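Local coordinates for succinate dehydrogenase (Membrane anchor subunit) (Mycolicibacterium smegmatis, PDB 7D6V), which forms the membrane-embedded subunit of succinate dehydrogenase 1, holding a Rieske-type iron-sulphur cluster that probably relays electrons toward quinone, at residues T50-W55 with Y66-Y71; Y59-Y64 with M259-G264; P73-A78 with M99-L104. All coordinates share one frame; numbering follows the deposited sequence.

Contact 1: residues T50-W55 with Y66-Y71; sequences TIRAFW and YLTPFY
Tyr71, Arg52 and Ala53 carry the junction between the C-terminal part of helix 33-55 and the loop that leaves the beta-hairpin of strands 60-61 and 66-67. The tyrosine buries the most surface. Its CG lies anti to the carbonyl carbon (chi1 -73°), and the ring reaches the helix with its phenol end. There OH donates to Arg52 O at 2.5 Å, and this acceptor sits at the ring's edge, near the ring plane. The same OH is hydrogen-bonded to Gly56 N, so the phenol joins two backbone groups. The Arg52 chain is bent at chi2 and chi3, and its guanidinium is held mainly from outside the two segments: NE forms a salt bridge with Asp255 of helix 240-264, while NH1 and NH2 bond to Ser57 O and Ala58 O. Across the contact its NH2 approaches Thr68 OG1, 4.1 Å away and near the guanidinium plane, and, obliquely, Tyr71 CE1. Ala53 brings its carbonyl: Ala53 O lies 3.3 Å from Tyr71 OH. The CA atoms of Ala53 and Phe70 are 6.0 Å apart. Trp55 CB also lies 3.8 Å from Tyr71 OH.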
loop_
_atom_site.group_PDB
_atom_site.type_symbol
_atom_site.label_atom_id
_atom_site.label_comp_id
_atom_site.label_asym_id
_atom_site.label_seq_id
_atom_site.Cartn_x
_atom_site.Cartn_y
_atom_site.Cartn_z
ATOM N N THR C 50 6.088 35.485 -33.203
ATOM C CA THR C 50 7.154 36.427 -33.517
ATOM C C THR C 50 6.848 37.194 -34.797
ATOM O O THR C 50 6.939 38.430 -34.832
ATOM C CB THR C 50 8.482 35.687 -33.642
ATOM O OG1 THR C 50 8.580 34.710 -32.600
ATOM C CG2 THR C 50 9.642 36.657 -33.535
ATOM N N ILE C 51 6.469 36.477 -35.858
ATOM C CA ILE C 51 6.202 37.141 -37.130
ATOM C C ILE C 51 5.067 38.147 -36.978
ATOM O O ILE C 51 5.169 39.298 -37.420
ATOM C CB ILE C 51 5.896 36.106 -38.228
ATOM C CG1 ILE C 51 7.117 35.224 -38.485
ATOM C CG2 ILE C 51 5.471 36.801 -39.505
ATOM C CD1 ILE C 51 6.867 34.123 -39.492
ATOM N N ARG C 52 3.974 37.738 -36.329
ATOM C CA ARG C 52 2.821 38.621 -36.228
ATOM C C ARG C 52 3.081 39.793 -35.294
ATOM O O ARG C 52 2.585 40.897 -35.541
ATOM C CB ARG C 52 1.596 37.835 -35.774
ATOM C CG ARG C 52 0.769 37.307 -36.925
ATOM C CD ARG C 52 0.290 38.443 -37.804
ATOM N NE ARG C 52 -0.777 39.202 -37.165
ATOM C CZ ARG C 52 -1.196 40.393 -37.573
ATOM N NH1 ARG C 52 -0.638 40.970 -38.625
ATOM N NH2 ARG C 52 -2.174 41.006 -36.925
ATOM N N ALA C 53 3.854 39.584 -34.226
ATOM C CA ALA C 53 4.161 40.669 -33.309
ATOM C C ALA C 53 5.077 41.701 -33.944
ATOM O O ALA C 53 4.963 42.893 -33.644
ATOM C CB ALA C 53 4.794 40.114 -32.036
ATOM N N PHE C 54 5.989 41.277 -34.814
ATOM C CA PHE C 54 6.874 42.231 -35.465
ATOM C C PHE C 54 6.362 42.712 -36.816
ATOM O O PHE C 54 7.024 43.540 -37.447
ATOM C CB PHE C 54 8.269 41.630 -35.624
ATOM C CG PHE C 54 9.058 41.617 -34.355
ATOM C CD1 PHE C 54 9.671 42.768 -33.899
ATOM C CD2 PHE C 54 9.174 40.461 -33.607
ATOM C CE1 PHE C 54 10.389 42.763 -32.730
ATOM C CE2 PHE C 54 9.895 40.452 -32.436
ATOM C CZ PHE C 54 10.503 41.604 -31.997
ATOM N N TRP C 55 5.208 42.225 -37.278
ATOM C CA TRP C 55 4.698 42.676 -38.570
ATOM C C TRP C 55 4.392 44.168 -38.566
ATOM O O TRP C 55 4.710 44.876 -39.527
ATOM C CB TRP C 55 3.454 41.884 -38.961
ATOM C CG TRP C 55 3.155 42.020 -40.411
ATOM C CD1 TRP C 55 2.343 42.938 -40.997
ATOM C CD2 TRP C 55 3.698 41.229 -41.470
ATOM N NE1 TRP C 55 2.334 42.763 -42.357
ATOM C CE2 TRP C 55 3.159 41.718 -42.673
ATOM C CE3 TRP C 55 4.582 40.150 -41.518
ATOM C CZ2 TRP C 55 3.473 41.163 -43.908
ATOM C CZ3 TRP C 55 4.893 39.603 -42.743
ATOM C CH2 TRP C 55 4.339 40.108 -43.921
ATOM N N TYR C 66 -11.673 46.427 -32.909
ATOM C CA TYR C 66 -11.070 45.124 -32.682
ATOM C C TYR C 66 -9.563 45.288 -32.597
ATOM O O TYR C 66 -8.954 45.889 -33.485
ATOM C CB TYR C 66 -11.415 44.146 -33.805
ATOM C CG TYR C 66 -12.844 43.680 -33.839
ATOM C CD1 TYR C 66 -13.614 43.639 -32.690
ATOM C CD2 TYR C 66 -13.420 43.261 -35.027
ATOM C CE1 TYR C 66 -14.922 43.205 -32.727
ATOM C CE2 TYR C 66 -14.722 42.825 -35.074
ATOM C CZ TYR C 66 -15.468 42.797 -33.923
ATOM O OH TYR C 66 -16.768 42.364 -33.971
ATOM N N LEU C 67 -8.965 44.747 -31.541
ATOM C CA LEU C 67 -7.528 44.832 -31.335
ATOM C C LEU C 67 -6.988 43.454 -30.996
ATOM O O LEU C 67 -7.508 42.780 -30.103
ATOM C CB LEU C 67 -7.183 45.825 -30.225
ATOM C CG LEU C 67 -5.694 46.034 -29.954
ATOM C CD1 LEU C 67 -5.000 46.603 -31.176
ATOM C CD2 LEU C 67 -5.508 46.941 -28.762
ATOM N N THR C 68 -5.952 43.042 -31.714
ATOM C CA THR C 68 -5.317 41.763 -31.448
ATOM C C THR C 68 -4.670 41.770 -30.065
ATOM O O THR C 68 -4.076 42.777 -29.664
ATOM C CB THR C 68 -4.262 41.467 -32.513
ATOM O OG1 THR C 68 -4.873 41.461 -33.808
ATOM C CG2 THR C 68 -3.637 40.130 -32.269
ATOM N N PRO C 69 -4.771 40.675 -29.307
ATOM C CA PRO C 69 -4.037 40.596 -28.033
ATOM C C PRO C 69 -2.529 40.677 -28.188
ATOM O O PRO C 69 -1.848 41.075 -27.236
ATOM C CB PRO C 69 -4.466 39.237 -27.467
ATOM C CG PRO C 69 -5.751 38.935 -28.131
ATOM C CD PRO C 69 -5.683 39.537 -29.492
ATOM N N PHE C 70 -1.982 40.307 -29.347
ATOM C CA PHE C 70 -0.548 40.424 -29.577
ATOM C C PHE C 70 -0.099 41.867 -29.761
ATOM O O PHE C 70 1.109 42.121 -29.792
ATOM C CB PHE C 70 -0.138 39.584 -30.789
ATOM C CG PHE C 70 -0.015 38.116 -30.495
ATOM C CD1 PHE C 70 -0.517 37.174 -31.368
ATOM C CD2 PHE C 70 0.611 37.678 -29.344
ATOM C CE1 PHE C 70 -0.407 35.830 -31.103
ATOM C CE2 PHE C 70 0.725 36.331 -29.073
ATOM C CZ PHE C 70 0.214 35.407 -29.955
ATOM N N TYR C 71 -1.036 42.806 -29.891
ATOM C CA TYR C 71 -0.732 44.230 -29.964
ATOM C C TYR C 71 -1.470 45.013 -28.886
ATOM O O TYR C 71 -1.655 46.223 -29.033
ATOM C CB TYR C 71 -1.102 44.799 -31.337
ATOM C CG TYR C 71 -0.188 44.412 -32.471
ATOM C CD1 TYR C 71 -0.164 43.113 -32.953
ATOM C CD2 TYR C 71 0.634 45.350 -33.076
ATOM C CE1 TYR C 71 0.663 42.758 -33.991
ATOM C CE2 TYR C 71 1.462 45.003 -34.118
ATOM C CZ TYR C 71 1.473 43.705 -34.570
ATOM O OH TYR C 71 2.297 43.351 -35.609
#

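Contact 2: residues Y59-Y64 with M259-G264; sequences YWVADY and MLVASG
Val61 and Val261 supply the apolar part of this small interface, in which the strand 60-61 side of the hairpin lies against the C-terminal part of helix 240-264. One methyl of each meets the other: Val61 CG2 stands 4.0 Å from Val261 CG1, and the two side chains cross at about a right angle. Val61 CG2 is the branch anti to its own carbonyl carbon, whereas Val261 CG1 is anti to its backbone N (chi1 179°), which sends this methyl to the hairpin.

The second kind of contact is methyl against main chain. Ala262 points at the strand, and its CB packs 4.1 Å from Trp60 O and 4.2 Å from Tyr59 N. Consistent with this short side chain, the CA atoms of Val61 and Ala262 are 5.5 Å apart.

No hydrogen bond crosses the interface; the polar groups bond within the helix or to residues outside the two segments. In the helix, Met259 O accepts twice from Ser263, from OG at 3.1 Å and from N at 2.9 Å, the two donors arriving from opposite faces of the carbonyl plane, with OG tilted 34° from it. In the hairpin, the side chains of Tyr59 and Trp60 point away from the helix. Tyr59 OH bonds to Ala80 N, and the Trp60 ring meets that of His65 with the planes nearly perpendicular.

The arrangement is that of a short two-stranded antiparallel hairpin packed by one side on the C-terminal part of a long helix.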
loop_
_atom_site.group_PDB
_atom_site.type_symbol
_atom_site.label_atom_id
_atom_site.label_comp_id
_atom_site.label_asym_id
_atom_site.label_seq_id
_atom_site.Cartn_x
_atom_site.Cartn_y
_atom_site.Cartn_z
ATOM N N TYR C 59 -3.703 44.955 -37.427
ATOM C CA TYR C 59 -3.964 44.576 -36.048
ATOM C C TYR C 59 -5.137 45.317 -35.421
ATOM O O TYR C 59 -5.455 45.051 -34.259
ATOM C CB TYR C 59 -2.707 44.801 -35.189
ATOM C CG TYR C 59 -2.216 46.229 -35.184
ATOM C CD1 TYR C 59 -2.689 47.142 -34.254
ATOM C CD2 TYR C 59 -1.289 46.666 -36.114
ATOM C CE1 TYR C 59 -2.252 48.444 -34.247
ATOM C CE2 TYR C 59 -0.843 47.969 -36.114
ATOM C CZ TYR C 59 -1.329 48.854 -35.179
ATOM O OH TYR C 59 -0.890 50.155 -35.173
ATOM N N TRP C 60 -5.790 46.224 -36.143
ATOM C CA TRP C 60 -6.816 47.084 -35.572
ATOM C C TRP C 60 -7.919 47.303 -36.593
ATOM O O TRP C 60 -7.645 47.716 -37.722
ATOM C CB TRP C 60 -6.207 48.426 -35.146
ATOM C CG TRP C 60 -7.186 49.503 -34.788
ATOM C CD1 TRP C 60 -7.431 50.645 -35.485
ATOM C CD2 TRP C 60 -8.013 49.559 -33.622
ATOM N NE1 TRP C 60 -8.372 51.402 -34.837
ATOM C CE2 TRP C 60 -8.746 50.757 -33.690
ATOM C CE3 TRP C 60 -8.213 48.711 -32.532
ATOM C CZ2 TRP C 60 -9.662 51.125 -32.713
ATOM C CZ3 TRP C 60 -9.122 49.078 -31.564
ATOM C CH2 TRP C 60 -9.833 50.274 -31.660
ATOM N N VAL C 61 -9.160 47.027 -36.199
ATOM C CA VAL C 61 -10.332 47.367 -36.996
ATOM C C VAL C 61 -10.937 48.637 -36.418
ATOM O O VAL C 61 -11.418 48.643 -35.278
ATOM C CB VAL C 61 -11.360 46.228 -37.017
ATOM C CG1 VAL C 61 -12.406 46.491 -38.079
ATOM C CG2 VAL C 61 -10.683 44.901 -37.260
ATOM N N ALA C 62 -10.921 49.713 -37.205
ATOM C CA ALA C 62 -11.406 50.996 -36.715
ATOM C C ALA C 62 -12.917 50.989 -36.514
ATOM O O ALA C 62 -13.426 51.644 -35.598
ATOM C CB ALA C 62 -10.999 52.109 -37.676
ATOM N N ASP C 63 -13.648 50.264 -37.364
ATOM C CA ASP C 63 -15.107 50.304 -37.317
ATOM C C ASP C 63 -15.648 49.667 -36.044
ATOM O O ASP C 63 -16.496 50.250 -35.359
ATOM C CB ASP C 63 -15.687 49.610 -38.545
ATOM C CG ASP C 63 -15.970 50.569 -39.673
ATOM O OD1 ASP C 63 -16.755 50.212 -40.574
ATOM O OD2 ASP C 63 -15.411 51.686 -39.657
ATOM N N TYR C 64 -15.178 48.469 -35.713
ATOM C CA TYR C 64 -15.715 47.708 -34.596
ATOM C C TYR C 64 -14.757 47.639 -33.421
ATOM O O TYR C 64 -15.000 46.872 -32.487
ATOM C CB TYR C 64 -16.089 46.298 -35.053
ATOM C CG TYR C 64 -16.739 46.271 -36.413
ATOM C CD1 TYR C 64 -17.817 47.091 -36.702
ATOM C CD2 TYR C 64 -16.265 45.439 -37.410
ATOM C CE1 TYR C 64 -18.403 47.082 -37.943
ATOM C CE2 TYR C 64 -16.850 45.419 -38.654
ATOM C CZ TYR C 64 -17.918 46.242 -38.916
ATOM O OH TYR C 64 -18.500 46.220 -40.159
ATOM N N MET C 259 -6.520 39.740 -38.169
ATOM C CA MET C 259 -5.695 40.103 -39.315
ATOM C C MET C 259 -6.474 39.998 -40.619
ATOM O O MET C 259 -6.360 40.869 -41.490
ATOM C CB MET C 259 -4.463 39.207 -39.370
ATOM C CG MET C 259 -3.513 39.533 -40.500
ATOM S SD MET C 259 -2.080 38.450 -40.488
ATOM C CE MET C 259 -2.825 36.918 -41.029
ATOM N N LEU C 260 -7.256 38.928 -40.780
ATOM C CA LEU C 260 -8.044 38.774 -41.996
ATOM C C LEU C 260 -9.034 39.917 -42.158
ATOM O O LEU C 260 -9.201 40.456 -43.258
ATOM C CB LEU C 260 -8.777 37.436 -41.977
ATOM C CG LEU C 260 -7.948 36.206 -42.318
ATOM C CD1 LEU C 260 -8.656 34.966 -41.832
ATOM C CD2 LEU C 260 -7.726 36.148 -43.808
ATOM N N VAL C 261 -9.688 40.310 -41.066
ATOM C CA VAL C 261 -10.671 41.386 -41.148
ATOM C C VAL C 261 -9.994 42.727 -41.416
ATOM O O VAL C 261 -10.502 43.544 -42.191
ATOM C CB VAL C 261 -11.534 41.424 -39.877
ATOM C CG1 VAL C 261 -12.538 42.550 -39.959
ATOM C CG2 VAL C 261 -12.246 40.103 -39.697
ATOM N N ALA C 262 -8.844 42.983 -40.789
ATOM C CA ALA C 262 -8.164 44.258 -41.009
ATOM C C ALA C 262 -7.660 44.358 -42.443
ATOM O O ALA C 262 -7.824 45.392 -43.101
ATOM C CB ALA C 262 -7.016 44.429 -40.025
ATOM N N SER C 263 -7.026 43.298 -42.948
ATOM C CA SER C 263 -6.551 43.311 -44.325
ATOM C C SER C 263 -7.724 43.465 -45.282
ATOM O O SER C 263 -7.844 44.482 -45.972
ATOM C CB SER C 263 -5.776 42.032 -44.633
ATOM O OG SER C 263 -4.607 41.947 -43.840
ATOM N N GLY C 264 -8.593 42.461 -45.327
ATOM C CA GLY C 264 -9.897 42.613 -45.930
ATOM C C GLY C 264 -10.644 41.298 -45.948
ATOM O O GLY C 264 -10.149 40.293 -46.470
#

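Contact 3: residues P73-A78 with M99-L104; sequences PCVSTA and MAFISL
Pro73 and Ser103 meet at one end of this interface, Met99 and Ala78 at the other, and the side-chain packing in between is apolar. Ser103 OG lies between its backbone N and carbonyl carbon (chi1 52°), which brings the hydroxyl oxygen to the pyrrolidine ring, 3.2 Å from Pro73 CD and nearly as close to CG. Since both of these are carbons, the approach is packing and not a hydrogen bond. Ala100 CB adds a looser touch on Pro73 CD.

Met99 buries the most surface. Beyond CG its chain is extended, and it reaches far enough to touch two residues of 73-78 with successive atoms. SD passes Cys74 SG at 4.1 Å, a sulphur-to-sulphur van der Waals contact, and the terminal CE comes to 3.6 Å from Ala78 O.

Val75 CG2, placed between its backbone N and carbonyl carbon, touches both Ile102 and Phe101. It meets Ile102 CG1 at 4.1 Å, the two side chains crossing at about a right angle, and it lies 4.2 Å from Phe101 CE2, oblique to that ring. Ile102 CG1 in turn sits 3.9 Å above one face of the Phe101 ring, offset toward the rim, so valine, isoleucine and phenylalanine form a compact cluster.

The loop 73-78 also carries its own turn: Ser76 OG accepts from Ala78 N at 2.9 Å, almost straight at 170°, and is hydrogen-bonded to Gly91 O as well.

The contact closes a long irregular excursion between the hairpin and helix 104-112, packing its two limbs together just where that helix starts, and an ST turn at Ser76-Ala78 shapes the first limb.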
loop_
_atom_site.group_PDB
_atom_site.type_symbol
_atom_site.label_atom_id
_atom_site.label_comp_id
_atom_site.label_asym_id
_atom_site.label_seq_id
_atom_site.Cartn_x
_atom_site.Cartn_y
_atom_site.Cartn_z
ATOM N N PRO C 73 -1.583 46.260 -25.400
ATOM C CA PRO C 73 -1.168 47.575 -24.901
ATOM C C PRO C 73 -0.397 48.306 -25.985
ATOM O O PRO C 73 0.742 47.949 -26.301
ATOM C CB PRO C 73 -0.294 47.242 -23.683
ATOM C CG PRO C 73 -0.515 45.784 -23.422
ATOM C CD PRO C 73 -0.794 45.196 -24.764
ATOM N N CYS C 74 -1.013 49.327 -26.569
ATOM C CA CYS C 74 -0.531 49.936 -27.804
ATOM C C CYS C 74 -0.254 51.407 -27.499
ATOM O O CYS C 74 -1.089 52.277 -27.747
ATOM C CB CYS C 74 -1.592 49.734 -28.899
ATOM S SG CYS C 74 -1.005 49.751 -30.593
ATOM N N VAL C 75 0.938 51.679 -26.976
ATOM C CA VAL C 75 1.227 52.922 -26.271
ATOM C C VAL C 75 2.151 53.839 -27.071
ATOM O O VAL C 75 2.815 54.695 -26.494
ATOM C CB VAL C 75 1.809 52.636 -24.878
ATOM C CG1 VAL C 75 0.829 51.833 -24.052
ATOM C CG2 VAL C 75 3.124 51.893 -25.002
ATOM N N SER C 76 2.208 53.685 -28.386
ATOM C CA SER C 76 3.065 54.508 -29.223
ATOM C C SER C 76 2.224 55.451 -30.071
ATOM O O SER C 76 1.044 55.199 -30.326
ATOM C CB SER C 76 3.950 53.646 -30.123
ATOM O OG SER C 76 4.416 54.387 -31.233
ATOM N N THR C 77 2.835 56.557 -30.490
ATOM C CA THR C 77 2.152 57.502 -31.361
ATOM C C THR C 77 2.175 57.074 -32.821
ATOM O O THR C 77 1.560 57.743 -33.656
ATOM C CB THR C 77 2.770 58.896 -31.222
ATOM O OG1 THR C 77 4.155 58.849 -31.584
ATOM C CG2 THR C 77 2.643 59.386 -29.794
ATOM N N ALA C 78 2.869 55.988 -33.144
ATOM C CA ALA C 78 2.869 55.419 -34.482
ATOM C C ALA C 78 1.759 54.398 -34.674
ATOM O O ALA C 78 1.674 53.787 -35.743
ATOM C CB ALA C 78 4.226 54.774 -34.780
ATOM N N MET C 99 5.228 46.612 -31.225
ATOM C CA MET C 99 4.281 47.620 -30.762
ATOM C C MET C 99 3.727 47.298 -29.381
ATOM O O MET C 99 3.218 48.198 -28.706
ATOM C CB MET C 99 3.146 47.773 -31.771
ATOM C CG MET C 99 3.337 48.941 -32.721
ATOM S SD MET C 99 1.808 49.456 -33.511
ATOM C CE MET C 99 2.444 50.406 -34.885
ATOM N N ALA C 100 3.836 46.048 -28.939
ATOM C CA ALA C 100 3.370 45.609 -27.629
ATOM C C ALA C 100 4.539 45.172 -26.751
ATOM O O ALA C 100 4.484 44.143 -26.077
ATOM C CB ALA C 100 2.351 44.483 -27.766
ATOM N N PHE C 101 5.617 45.955 -26.765
ATOM C CA PHE C 101 6.811 45.656 -25.986
ATOM C C PHE C 101 6.580 45.749 -24.484
ATOM O O PHE C 101 7.443 45.315 -23.717
ATOM C CB PHE C 101 7.939 46.606 -26.381
ATOM C CG PHE C 101 7.671 48.040 -26.021
ATOM C CD1 PHE C 101 8.195 48.586 -24.863
ATOM C CD2 PHE C 101 6.897 48.841 -26.840
ATOM C CE1 PHE C 101 7.949 49.899 -24.530
ATOM C CE2 PHE C 101 6.650 50.153 -26.510
ATOM C CZ PHE C 101 7.177 50.683 -25.355
ATOM N N ILE C 102 5.464 46.331 -24.051
ATOM C CA ILE C 102 5.180 46.428 -22.625
ATOM C C ILE C 102 4.772 45.071 -22.065
ATOM O O ILE C 102 5.194 44.686 -20.970
ATOM C CB ILE C 102 4.103 47.498 -22.374
ATOM C CG1 ILE C 102 4.665 48.890 -22.660
ATOM C CG2 ILE C 102 3.569 47.408 -20.955
ATOM C CD1 ILE C 102 5.802 49.284 -21.753
ATOM N N SER C 103 3.963 44.320 -22.808
ATOM C CA SER C 103 3.356 43.098 -22.302
ATOM C C SER C 103 3.981 41.821 -22.833
ATOM O O SER C 103 3.995 40.820 -22.117
ATOM C CB SER C 103 1.860 43.077 -22.630
ATOM O OG SER C 103 1.652 43.319 -24.007
ATOM N N LEU C 104 4.480 41.822 -24.068
ATOM C CA LEU C 104 5.042 40.599 -24.635
ATOM C C LEU C 104 6.185 40.015 -23.811
ATOM O O LEU C 104 6.197 38.786 -23.622
ATOM C CB LEU C 104 5.486 40.853 -26.080
ATOM C CG LEU C 104 4.377 41.008 -27.122
ATOM C CD1 LEU C 104 4.969 41.191 -28.506
ATOM C CD2 LEU C 104 3.433 39.819 -27.097
#

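The three contacts are neighbours at one end of the subunit. Contacts 1 and 2 share the hairpin: Tyr66 O lies 2.9 Å from Val61 N, a probable hydrogen bond, and Arg52 NH1 packs 3.4 Å from Met259 SD. Their centres are 12 Å apart. Contact 3 lies about 10 Å from contact 1, centre to centre; Phe70 O packs on Ala100 CB, and Ala53 CB on Leu104 CD1. Tyr59 ties the hairpin to contact 3 through Met99, and its ring stacks on Tyr71. The side chains of Ala53 and Ser103 are about 12 and 13 Å from a bound lipid. Helix 104-112, starting at contact 3, carries Phe110 of the iron-sulphur cluster pocket.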